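Local coordinates for protein ribose transcriptional regulator (Enterococcus faecium DO, PDB 4RK1) that binds ribose in the sugar-binding domain of a LacI-family regulator and probably acts as a DNA-binding repressor of transcription, at residues Glu30-Leu33 / Tyr34-Asn37; Ala78-Glu81 / Asn82-Gln86. All coordinates share one frame; numbering follows the deposited sequence.

Interaction 1. Residues Glu30-Leu33 / Tyr34-Asn37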
loop_
_atom_site.group_PDB
_atom_site.type_symbol
_atom_site.label_atom_id
_atom_site.label_comp_id
_atom_site.label_asym_id
_atom_site.label_seq_id
_atom_site.Cartn_x
_atom_site.Cartn_y
_atom_site.Cartn_z
ATOM N N GLU B 30 -13.925 5.253 2.772
ATOM C CA GLU B 30 -13.787 6.679 3.106
ATOM C C GLU B 30 -14.578 7.565 2.160
ATOM O O GLU B 30 -15.165 8.565 2.578
ATOM C CB GLU B 30 -12.321 7.109 3.054
ATOM C CG GLU B 30 -11.475 6.572 4.186
ATOM C CD GLU B 30 -10.001 6.840 3.975
ATOM O OE1 GLU B 30 -9.610 7.197 2.841
ATOM O OE2 GLU B 30 -9.235 6.692 4.945
ATOM N N ASP B 31 -14.577 7.198 0.880
ATOM C CA ASP B 31 -15.298 7.928 -0.157
ATOM C C ASP B 31 -16.771 8.117 0.194
ATOM O O ASP B 31 -17.344 9.170 -0.057
ATOM C CB ASP B 31 -15.192 7.188 -1.489
ATOM C CG ASP B 31 -15.906 7.909 -2.623
ATOM O OD1 ASP B 31 -15.414 8.964 -3.059
ATOM O OD2 ASP B 31 -16.943 7.412 -3.091
ATOM N N ILE B 32 -17.378 7.086 0.767
ATOM C CA ILE B 32 -18.773 7.137 1.150
ATOM C C ILE B 32 -18.958 7.786 2.522
ATOM O O ILE B 32 -19.825 8.637 2.701
ATOM C CB ILE B 32 -19.378 5.714 1.157
ATOM C CG1 ILE B 32 -19.314 5.095 -0.249
ATOM C CG2 ILE B 32 -20.794 5.722 1.716
ATOM C CD1 ILE B 32 -19.977 5.899 -1.351
ATOM N N LEU B 33 -18.159 7.374 3.501
ATOM C CA LEU B 33 -18.347 7.848 4.867
ATOM C C LEU B 33 -18.053 9.343 5.014
ATOM O O LEU B 33 -18.743 10.031 5.767
ATOM C CB LEU B 33 -17.486 7.045 5.840
ATOM C CG LEU B 33 -17.839 5.554 5.970
ATOM C CD1 LEU B 33 -17.029 4.917 7.085
ATOM C CD2 LEU B 33 -19.324 5.344 6.201
ATOM N N TYR B 34 -17.044 9.832 4.296
ATOM C CA TYR B 34 -16.670 11.258 4.300
ATOM C C TYR B 34 -17.867 12.158 4.002
ATOM O O TYR B 34 -18.035 13.198 4.629
ATOM C CB TYR B 34 -15.553 11.523 3.277
ATOM C CG TYR B 34 -15.202 12.981 3.058
ATOM C CD1 TYR B 34 -14.385 13.665 3.956
ATOM C CD2 TYR B 34 -15.670 13.672 1.939
ATOM C CE1 TYR B 34 -14.056 14.997 3.754
ATOM C CE2 TYR B 34 -15.346 15.004 1.730
ATOM C CZ TYR B 34 -14.539 15.661 2.640
ATOM O OH TYR B 34 -14.213 16.983 2.438
ATOM N N LYS B 35 -18.704 11.739 3.062
ATOM C CA LYS B 35 -19.873 12.520 2.655
ATOM C C LYS B 35 -20.949 12.628 3.738
ATOM O O LYS B 35 -21.789 13.518 3.672
ATOM C CB LYS B 35 -20.479 11.946 1.367
ATOM C CG LYS B 35 -19.625 12.187 0.129
ATOM C CD LYS B 35 -20.325 11.732 -1.143
ATOM C CE LYS B 35 -20.242 10.225 -1.326
ATOM N NZ LYS B 35 -21.284 9.713 -2.258
ATOM N N GLN B 36 -20.934 11.728 4.721
ATOM C CA GLN B 36 -21.854 11.810 5.862
ATOM C C GLN B 36 -21.151 12.267 7.138
ATOM O O GLN B 36 -21.637 12.029 8.243
ATOM C CB GLN B 36 -22.524 10.451 6.092
ATOM C CG GLN B 36 -23.180 9.866 4.848
ATOM C CD GLN B 36 -24.224 10.783 4.239
ATOM O OE1 GLN B 36 -25.023 11.390 4.950
ATOM N NE2 GLN B 36 -24.223 10.886 2.914
ATOM N N ASN B 37 -19.999 12.914 6.977
ATOM C CA ASN B 37 -19.217 13.449 8.091
ATOM C C ASN B 37 -18.799 12.396 9.117
ATOM O O ASN B 37 -18.664 12.693 10.300
ATOM C CB ASN B 37 -19.971 14.600 8.773
ATOM C CG ASN B 37 -20.237 15.757 7.830
ATOM O OD1 ASN B 37 -19.309 16.323 7.249
ATOM N ND2 ASN B 37 -21.508 16.117 7.671
HETATM O O HOH W 1 -19.116 8.716 -4.093
HETATM O O HOH W 2 -22.125 9.024 1.264
#
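Lys35 folds back over the last turn of helix 20-33 and runs beside the carbonyls of Asp31 and Ile32. Its CB sits 3.6 Å from Ile32 O, and CG and CD then pass along Asp31 O. The chain bends at the third torsion (chi3 -79°), which brings CE to 3.3 Å from Asp31 O. At the tip, NZ lies 4.1 Å from Ile32 CD1, the two side chains meeting at a slant. NZ gives a hydrogen bond to a water that in turn donates to Asp31 OD2, so the 5.0 Å between Lys35 NZ and Asp31 OD2 is bridged rather than closed. The same carboxylate oxygen bonds to Gln244 of helix 239-255, whose Ala247 and Leu251 also pack on Ile32.

Behind this side chain the helix is ending. Tyr34 N still bonds to Glu30 O (2.8 Å), but Lys35 N makes only a weak bond to Ile32 O, and Gln36 N bonds to Leu33 O at 3.0 Å. Asn37, with positive phi, is the C' residue of a Schellman motif: Asn37 N bonds to Tyr34 O and Phe38 N to Leu33 O. A second water donates to Ile32 O and accepts from Gln36 NE2. The positive charge of Lys35 near the helix's C-terminal end is probably favourable there, while its attraction to Asp31 remains water-mediated.

Interaction 2. Residues Ala78-Glu81 / Asn82-Gln86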
loop_
_atom_site.group_PDB
_atom_site.type_symbol
_atom_site.label_atom_id
_atom_site.label_comp_id
_atom_site.label_asym_id
_atom_site.label_seq_id
_atom_site.Cartn_x
_atom_site.Cartn_y
_atom_site.Cartn_z
ATOM N N ALA B 78 -15.701 -12.109 20.458
ATOM C CA ALA B 78 -15.345 -10.702 20.585
ATOM C C ALA B 78 -16.439 -9.805 20.002
ATOM O O ALA B 78 -16.717 -8.733 20.541
ATOM C CB ALA B 78 -14.009 -10.424 19.911
ATOM N N ILE B 79 -17.060 -10.244 18.907
ATOM C CA ILE B 79 -18.153 -9.477 18.301
ATOM C C ILE B 79 -19.376 -9.448 19.225
ATOM O O ILE B 79 -19.961 -8.391 19.470
ATOM C CB ILE B 79 -18.518 -10.029 16.906
ATOM C CG1 ILE B 79 -17.397 -9.675 15.916
ATOM C CG2 ILE B 79 -19.841 -9.437 16.422
ATOM C CD1 ILE B 79 -17.483 -10.403 14.602
ATOM N N ASN B 80 -19.753 -10.615 19.736
ATOM C CA ASN B 80 -20.879 -10.712 20.668
ATOM C C ASN B 80 -20.660 -9.881 21.917
ATOM O O ASN B 80 -21.510 -9.083 22.300
ATOM C CB ASN B 80 -21.104 -12.162 21.081
ATOM C CG ASN B 80 -21.670 -13.004 19.962
ATOM O OD1 ASN B 80 -22.006 -12.501 18.890
ATOM N ND2 ASN B 80 -21.784 -14.294 20.207
ATOM N N GLU B 81 -19.495 -10.054 22.532
ATOM C CA GLU B 81 -19.199 -9.409 23.807
ATOM C C GLU B 81 -19.148 -7.891 23.694
ATOM O O GLU B 81 -19.556 -7.186 24.612
ATOM C CB GLU B 81 -17.873 -9.946 24.372
ATOM C CG GLU B 81 -17.416 -9.296 25.673
ATOM C CD GLU B 81 -18.411 -9.480 26.807
ATOM O OE1 GLU B 81 -19.074 -10.536 26.861
ATOM O OE2 GLU B 81 -18.526 -8.569 27.649
ATOM N N ASN B 82 -18.666 -7.385 22.563
ATOM C CA ASN B 82 -18.433 -5.956 22.426
ATOM C C ASN B 82 -19.428 -5.256 21.509
ATOM O O ASN B 82 -20.096 -4.304 21.922
ATOM C CB ASN B 82 -16.995 -5.738 21.962
ATOM C CG ASN B 82 -15.981 -6.242 22.980
ATOM O OD1 ASN B 82 -15.841 -5.664 24.054
ATOM N ND2 ASN B 82 -15.289 -7.325 22.659
ATOM N N LEU B 83 -19.552 -5.716 20.270
ATOM C CA LEU B 83 -20.398 -4.998 19.312
ATOM C C LEU B 83 -21.894 -5.185 19.587
ATOM O O LEU B 83 -22.668 -4.213 19.625
ATOM C CB LEU B 83 -20.060 -5.408 17.887
ATOM C CG LEU B 83 -18.592 -5.293 17.438
ATOM C CD1 LEU B 83 -18.490 -5.375 15.918
ATOM C CD2 LEU B 83 -17.939 -4.031 17.959
ATOM N N LYS B 84 -22.302 -6.431 19.773
ATOM C CA LYS B 84 -23.717 -6.731 19.951
ATOM C C LYS B 84 -24.224 -6.212 21.295
ATOM O O LYS B 84 -25.244 -5.519 21.355
ATOM C CB LYS B 84 -23.971 -8.228 19.780
ATOM C CG LYS B 84 -23.745 -8.668 18.344
ATOM C CD LYS B 84 -24.240 -10.067 18.053
ATOM C CE LYS B 84 -24.066 -10.363 16.569
ATOM N NZ LYS B 84 -24.491 -11.730 16.187
ATOM N N LYS B 85 -23.494 -6.498 22.365
ATOM C CA LYS B 85 -23.855 -5.957 23.676
ATOM C C LYS B 85 -23.984 -4.444 23.674
ATOM O O LYS B 85 -24.860 -3.911 24.344
ATOM C CB LYS B 85 -22.847 -6.369 24.749
ATOM C CG LYS B 85 -22.961 -7.814 25.171
ATOM C CD LYS B 85 -22.199 -8.071 26.465
ATOM C CE LYS B 85 -22.304 -9.533 26.881
ATOM N NZ LYS B 85 -21.625 -9.766 28.194
ATOM N N GLN B 86 -23.123 -3.750 22.925
ATOM C CA GLN B 86 -23.131 -2.285 22.936
ATOM C C GLN B 86 -23.845 -1.665 21.751
ATOM O O GLN B 86 -23.736 -0.457 21.541
ATOM C CB GLN B 86 -21.701 -1.738 23.034
ATOM C CG GLN B 86 -20.926 -2.236 24.250
ATOM C CD GLN B 86 -21.611 -1.893 25.563
ATOM O OE1 GLN B 86 -22.231 -0.842 25.696
ATOM N NE2 GLN B 86 -21.500 -2.780 26.535
HETATM O O HOH W 3 -22.084 -12.970 16.352
HETATM O O HOH W 4 -19.657 -4.785 26.195
#
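Glu81 and Lys85 slant across one another one turn apart, and the Lys85 ammonium and the Glu81 carboxylate close a salt bridge on the outer side of helix 76-84. The Lys85 chain is extended beyond CG and passes Glu81 O, with CD 3.3 Å from that oxygen, before NZ meets Glu81 OE1 at 3.0 Å. The ammonium comes to the syn side of OE1, 28° out of the carboxylate plane; its bond to OE2 is weak. Glu81 curls to meet it through a bend at the second torsion (chi2 60°). The Asn82 amide stands almost perpendicular to this carboxylate, the planes 88° apart. It turns back along the helix, where ND2 donates to Ala78 O at 2.9 Å, in the carbonyl plane on a lone pair. Asn82 N holds the same oxygen from above that plane, so two donors grip it.

Asn80 and Lys84 lie side by side and point the same way, with Asn80 OD1 3.4 Å from Lys84 CD; a water joins OD1 to Lys84 NZ, which also bonds to Gly100 O. The backbone widens here: Lys84 N bonds to Ile79 O at 3.1 Å and Lys85 N to Asn80 O, both i to i+5. Ile79 and Leu83 turn inward onto Phe90 of strand 90-93. This is a pi-type turn near the end of the amphipathic helix of a beta-alpha-beta unit, in the parallel alpha/beta fold of periplasmic-binding-protein-like domains.

Interactions 1 and 2 come in series along the chain, their centres 25 Å apart and their nearest atoms about 14 Å apart, without touching. Each lies late in a helix that packs beside the parallel strands: residues 30-37 end helix 20-33 ahead of strand 39-44, and residues 78-86 lead from helix 76-84 toward strand 90-93. Those strands share one sheet, in which 9-14 and 66-69 separate 39-44 from 90-93. Interaction 1 also meets the second subunit, where Tyr34 and Asn37 pack on Ile53 of that chain. The first helix end thus lies at the subunit interface, the second on a part of the same sugar-binding domain that no other chain of the assembly touches.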